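Local coordinates for uncharacterized protein (Parabacteroides merdae, PDB 4R7F) that is of unknown function but contains immunoglobulin-like beta-sandwich domains and a domain related to the plug protein of the type 9 secretion system, at residues A288-L302 against Q332-Y346. Residues are numbered along the deposited sequence; the frame is centred on the assembly and turned at random.
Sequences ADYYIVHFTLACDPL and QYEKAVLLKQGSYNY
Y333 OH is held by two partners: it accepts the backbone N of L302 at 2.9 Å, near the plane of its ring, and donates to a water that in turn donates to L302 O. C299 SG meets the edge of the same ring, 3.8 Å from Y333 CE2, a cysteine sulfur-aromatic contact. At the other end of the pairing, Q341 OE1 takes D289 N on a lone pair in the carbonyl plane (2.7 Å, 171° at the hydrogen), while Q341 CG lies over one face of the Y291 ring, a CH-pi contact. Between these ends, strands 290-298 and 332-340 run antiparallel, and paired bonds such as F295 N to K335 O (2.7 Å) make them neighbours within one sheet. F295 turns an edge onto the centre of the Y346 ring face, planes 80° apart and centroids 5.0 Å apart, a T-shaped pair joining this sheet to the one that contains strand 342-352, consistent with an immunoglobulin-like beta-sandwich. On the opposite face, K340 CB lies over one face of the Y290 ring, 3.8 Å from its centroid, a CH-pi contact. With CG anti to the backbone N (chi1 -165°), the extended K340 side chain passes the ring and carries NZ to a salt bridge with D44, whose carboxylate also hydrogen-bonds Y290 OH. A leucine in place of this tyrosine would probably cost D44 the phenol hydroxyl and leave K340 CB without the ring face it lies over. Farther along, I292 CD1 presses tightly on L338 CD1 at 3.5 Å.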
# COMPACT_ATOMS: atom_id res chain seq x y z
N ALA A 288 26.19 8.05 -10.31
CA ALA A 288 26.09 8.71 -9.01
C ALA A 288 27.43 8.72 -8.32
O ALA A 288 28.14 7.71 -8.31
CB ALA A 288 25.08 7.98 -8.15
N ASP A 289 27.78 9.86 -7.75
CA ASP A 289 29.07 10.05 -7.09
C ASP A 289 28.93 9.71 -5.59
O ASP A 289 27.81 9.47 -5.12
CB ASP A 289 29.53 11.52 -7.31
CG ASP A 289 31.03 11.71 -7.18
OD1 ASP A 289 31.72 10.76 -6.72
OD2 ASP A 289 31.52 12.81 -7.52
N TYR A 290 30.04 9.70 -4.86
CA TYR A 290 30.09 9.39 -3.44
C TYR A 290 30.57 10.65 -2.78
O TYR A 290 31.65 11.14 -3.10
CB TYR A 290 31.08 8.22 -3.10
CG TYR A 290 30.48 6.80 -3.23
CD1 TYR A 290 30.49 6.11 -4.44
CD2 TYR A 290 29.87 6.19 -2.16
CE1 TYR A 290 29.93 4.86 -4.57
CE2 TYR A 290 29.30 4.93 -2.28
CZ TYR A 290 29.32 4.26 -3.47
OH TYR A 290 28.75 3.02 -3.55
N TYR A 291 29.78 11.16 -1.84
CA TYR A 291 30.08 12.37 -1.10
C TYR A 291 30.17 11.99 0.38
O TYR A 291 29.62 10.98 0.79
CB TYR A 291 29.00 13.44 -1.30
CG TYR A 291 28.82 13.99 -2.72
CD1 TYR A 291 29.67 13.64 -3.78
CD2 TYR A 291 27.79 14.89 -3.01
CE1 TYR A 291 29.48 14.16 -5.07
CE2 TYR A 291 27.61 15.41 -4.28
CZ TYR A 291 28.46 15.05 -5.31
OH TYR A 291 28.26 15.57 -6.58
N ILE A 292 30.88 12.79 1.17
CA ILE A 292 30.88 12.62 2.61
C ILE A 292 29.63 13.29 3.13
O ILE A 292 29.50 14.51 3.00
CB ILE A 292 32.05 13.30 3.31
CG1 ILE A 292 33.38 12.79 2.79
CG2 ILE A 292 31.98 13.06 4.81
CD1 ILE A 292 33.60 11.34 3.08
N VAL A 293 28.72 12.53 3.73
CA VAL A 293 27.54 13.15 4.31
C VAL A 293 27.66 13.29 5.82
O VAL A 293 28.02 12.35 6.49
CB VAL A 293 26.29 12.38 3.93
CG1 VAL A 293 25.05 13.07 4.47
CG2 VAL A 293 26.25 12.23 2.42
N HIS A 294 27.34 14.49 6.33
CA HIS A 294 27.50 14.82 7.73
C HIS A 294 26.16 14.91 8.41
O HIS A 294 25.33 15.77 8.06
CB HIS A 294 28.21 16.17 7.92
CG HIS A 294 29.57 16.22 7.33
ND1 HIS A 294 30.71 16.01 8.07
CD2 HIS A 294 29.98 16.45 6.06
CE1 HIS A 294 31.76 16.10 7.28
NE2 HIS A 294 31.34 16.34 6.05
N PHE A 295 25.99 14.05 9.42
CA PHE A 295 24.75 14.00 10.20
C PHE A 295 24.99 14.65 11.54
O PHE A 295 26.04 14.43 12.13
CB PHE A 295 24.32 12.57 10.48
CG PHE A 295 23.93 11.79 9.25
CD1 PHE A 295 24.88 11.25 8.42
CD2 PHE A 295 22.60 11.54 8.99
CE1 PHE A 295 24.51 10.51 7.33
CE2 PHE A 295 22.23 10.80 7.89
CZ PHE A 295 23.18 10.28 7.07
N THR A 296 23.99 15.38 12.02
CA THR A 296 24.06 16.08 13.28
C THR A 296 22.77 15.91 14.03
O THR A 296 21.72 16.24 13.47
CB THR A 296 24.31 17.59 13.06
OG1 THR A 296 25.58 17.76 12.40
CG2 THR A 296 24.38 18.30 14.36
N LEU A 297 22.83 15.40 15.26
CA LEU A 297 21.67 15.34 16.15
C LEU A 297 21.93 16.16 17.40
O LEU A 297 22.72 15.76 18.23
CB LEU A 297 21.31 13.89 16.51
CG LEU A 297 20.22 13.69 17.58
CD1 LEU A 297 18.88 14.24 17.11
CD2 LEU A 297 20.09 12.24 17.98
N ALA A 298 21.26 17.30 17.52
CA ALA A 298 21.49 18.24 18.64
C ALA A 298 20.61 17.91 19.83
O ALA A 298 19.44 18.15 19.80
CB ALA A 298 21.26 19.68 18.21
N CYS A 299 21.19 17.34 20.87
CA CYS A 299 20.50 17.09 22.11
C CYS A 299 21.58 16.81 23.07
O CYS A 299 22.76 16.65 22.67
CB CYS A 299 19.52 15.93 22.00
SG CYS A 299 20.23 14.38 21.46
N ASP A 300 21.20 16.80 24.34
CA ASP A 300 22.10 16.40 25.42
C ASP A 300 22.35 14.94 25.25
O ASP A 300 21.49 14.26 24.68
CB ASP A 300 21.40 16.60 26.76
CG ASP A 300 21.41 18.06 27.22
OD1 ASP A 300 22.10 18.93 26.60
OD2 ASP A 300 20.75 18.32 28.23
N PRO A 301 23.51 14.43 25.72
CA PRO A 301 23.71 13.01 25.49
C PRO A 301 22.74 12.18 26.35
O PRO A 301 22.48 12.51 27.51
CB PRO A 301 25.15 12.78 25.91
CG PRO A 301 25.35 13.76 27.03
CD PRO A 301 24.56 15.00 26.58
N LEU A 302 22.23 11.11 25.75
CA LEU A 302 21.36 10.21 26.43
C LEU A 302 22.17 9.23 27.26
O LEU A 302 23.07 8.57 26.75
CB LEU A 302 20.47 9.44 25.45
CG LEU A 302 19.30 10.19 24.82
CD1 LEU A 302 19.82 11.27 23.91
CD2 LEU A 302 18.48 9.22 23.98
N GLN A 332 26.35 17.65 20.49
CA GLN A 332 25.66 17.00 19.38
C GLN A 332 26.22 15.63 19.15
O GLN A 332 27.42 15.40 19.32
CB GLN A 332 25.86 17.79 18.12
CG GLN A 332 25.36 19.22 18.23
CD GLN A 332 25.70 20.02 17.01
OE1 GLN A 332 26.74 19.82 16.38
NE2 GLN A 332 24.82 20.94 16.67
N TYR A 333 25.35 14.72 18.76
CA TYR A 333 25.78 13.47 18.14
C TYR A 333 26.15 13.81 16.69
O TYR A 333 25.42 14.54 16.03
CB TYR A 333 24.66 12.43 18.19
CG TYR A 333 24.35 11.85 19.57
CD1 TYR A 333 25.06 10.76 20.05
CD2 TYR A 333 23.36 12.36 20.36
CE1 TYR A 333 24.82 10.23 21.29
CE2 TYR A 333 23.07 11.82 21.59
CZ TYR A 333 23.79 10.75 22.07
OH TYR A 333 23.52 10.18 23.32
N GLU A 334 27.29 13.33 16.21
CA GLU A 334 27.74 13.64 14.87
C GLU A 334 28.41 12.46 14.21
O GLU A 334 29.11 11.70 14.86
CB GLU A 334 28.74 14.81 14.89
CG GLU A 334 28.11 16.16 15.26
CD GLU A 334 29.06 17.35 15.13
OE1 GLU A 334 29.83 17.38 14.15
OE2 GLU A 334 29.02 18.29 15.99
N LYS A 335 28.18 12.32 12.91
CA LYS A 335 28.82 11.31 12.12
C LYS A 335 28.97 11.72 10.63
O LYS A 335 28.07 12.36 10.03
CB LYS A 335 28.05 9.98 12.25
CG LYS A 335 28.78 8.78 11.65
CD LYS A 335 28.09 7.46 12.00
CE LYS A 335 29.00 6.27 11.84
NZ LYS A 335 29.78 5.99 13.06
N ALA A 336 30.12 11.34 10.07
CA ALA A 336 30.45 11.52 8.64
C ALA A 336 30.36 10.17 8.01
O ALA A 336 30.95 9.23 8.52
CB ALA A 336 31.87 12.04 8.48
N VAL A 337 29.64 10.07 6.90
CA VAL A 337 29.47 8.80 6.21
C VAL A 337 29.63 9.02 4.71
O VAL A 337 28.98 9.89 4.13
CB VAL A 337 28.04 8.26 6.45
CG1 VAL A 337 27.88 6.87 5.84
CG2 VAL A 337 27.75 8.26 7.93
N LEU A 338 30.45 8.22 4.07
CA LEU A 338 30.56 8.27 2.63
C LEU A 338 29.40 7.47 2.00
O LEU A 338 29.30 6.26 2.16
CB LEU A 338 31.90 7.70 2.18
CG LEU A 338 32.26 7.87 0.70
CD1 LEU A 338 32.73 9.30 0.42
CD2 LEU A 338 33.33 6.89 0.26
N LEU A 339 28.58 8.20 1.26
CA LEU A 339 27.34 7.74 0.68
C LEU A 339 27.25 8.14 -0.80
O LEU A 339 27.69 9.24 -1.23
CB LEU A 339 26.14 8.37 1.43
CG LEU A 339 25.95 7.89 2.87
CD1 LEU A 339 24.86 8.67 3.58
CD2 LEU A 339 25.62 6.41 2.90
N LYS A 340 26.69 7.22 -1.57
CA LYS A 340 26.34 7.45 -2.97
C LYS A 340 25.10 8.31 -3.06
O LYS A 340 24.13 8.13 -2.32
CB LYS A 340 26.11 6.11 -3.65
CG LYS A 340 26.09 6.12 -5.16
CD LYS A 340 25.83 4.70 -5.69
CE LYS A 340 26.19 4.57 -7.16
NZ LYS A 340 26.52 3.16 -7.52
N GLN A 341 25.14 9.25 -3.99
CA GLN A 341 24.05 10.18 -4.20
C GLN A 341 22.69 9.51 -4.38
O GLN A 341 22.58 8.50 -5.08
CB GLN A 341 24.31 11.00 -5.45
CG GLN A 341 25.46 11.95 -5.36
CD GLN A 341 25.63 12.65 -6.69
OE1 GLN A 341 26.18 12.08 -7.64
NE2 GLN A 341 25.14 13.88 -6.77
N GLY A 342 21.66 10.14 -3.81
CA GLY A 342 20.29 9.64 -3.89
C GLY A 342 19.38 10.20 -2.80
O GLY A 342 19.70 11.22 -2.17
N SER A 343 18.24 9.53 -2.60
CA SER A 343 17.27 9.85 -1.53
C SER A 343 17.42 8.82 -0.45
O SER A 343 17.33 7.62 -0.72
CB SER A 343 15.81 9.80 -2.03
OG SER A 343 15.65 10.58 -3.20
N TYR A 344 17.62 9.28 0.78
CA TYR A 344 17.81 8.38 1.93
C TYR A 344 16.75 8.58 3.00
O TYR A 344 16.45 9.71 3.39
CB TYR A 344 19.22 8.59 2.54
CG TYR A 344 20.35 8.01 1.70
CD1 TYR A 344 20.78 8.64 0.52
CD2 TYR A 344 21.01 6.83 2.08
CE1 TYR A 344 21.82 8.10 -0.25
CE2 TYR A 344 22.02 6.29 1.32
CZ TYR A 344 22.41 6.93 0.15
OH TYR A 344 23.43 6.37 -0.59
N ASN A 345 16.18 7.46 3.47
CA ASN A 345 15.50 7.45 4.76
C ASN A 345 16.53 7.13 5.87
O ASN A 345 17.44 6.32 5.67
CB ASN A 345 14.44 6.33 4.85
CG ASN A 345 13.17 6.58 4.03
OD1 ASN A 345 12.16 5.96 4.31
ND2 ASN A 345 13.21 7.43 3.03
N TYR A 346 16.32 7.67 7.05
CA TYR A 346 17.17 7.37 8.18
C TYR A 346 16.50 7.74 9.48
O TYR A 346 15.56 8.50 9.50
CB TYR A 346 18.54 8.08 8.05
CG TYR A 346 18.52 9.60 8.24
CD1 TYR A 346 18.15 10.46 7.21
CD2 TYR A 346 18.91 10.16 9.44
CE1 TYR A 346 18.17 11.86 7.41
CE2 TYR A 346 18.92 11.53 9.64
CZ TYR A 346 18.54 12.38 8.64
OH TYR A 346 18.58 13.75 8.89
O HOH W 1 28.28 16.19 11.58
O HOH W 2 24.02 7.95 24.43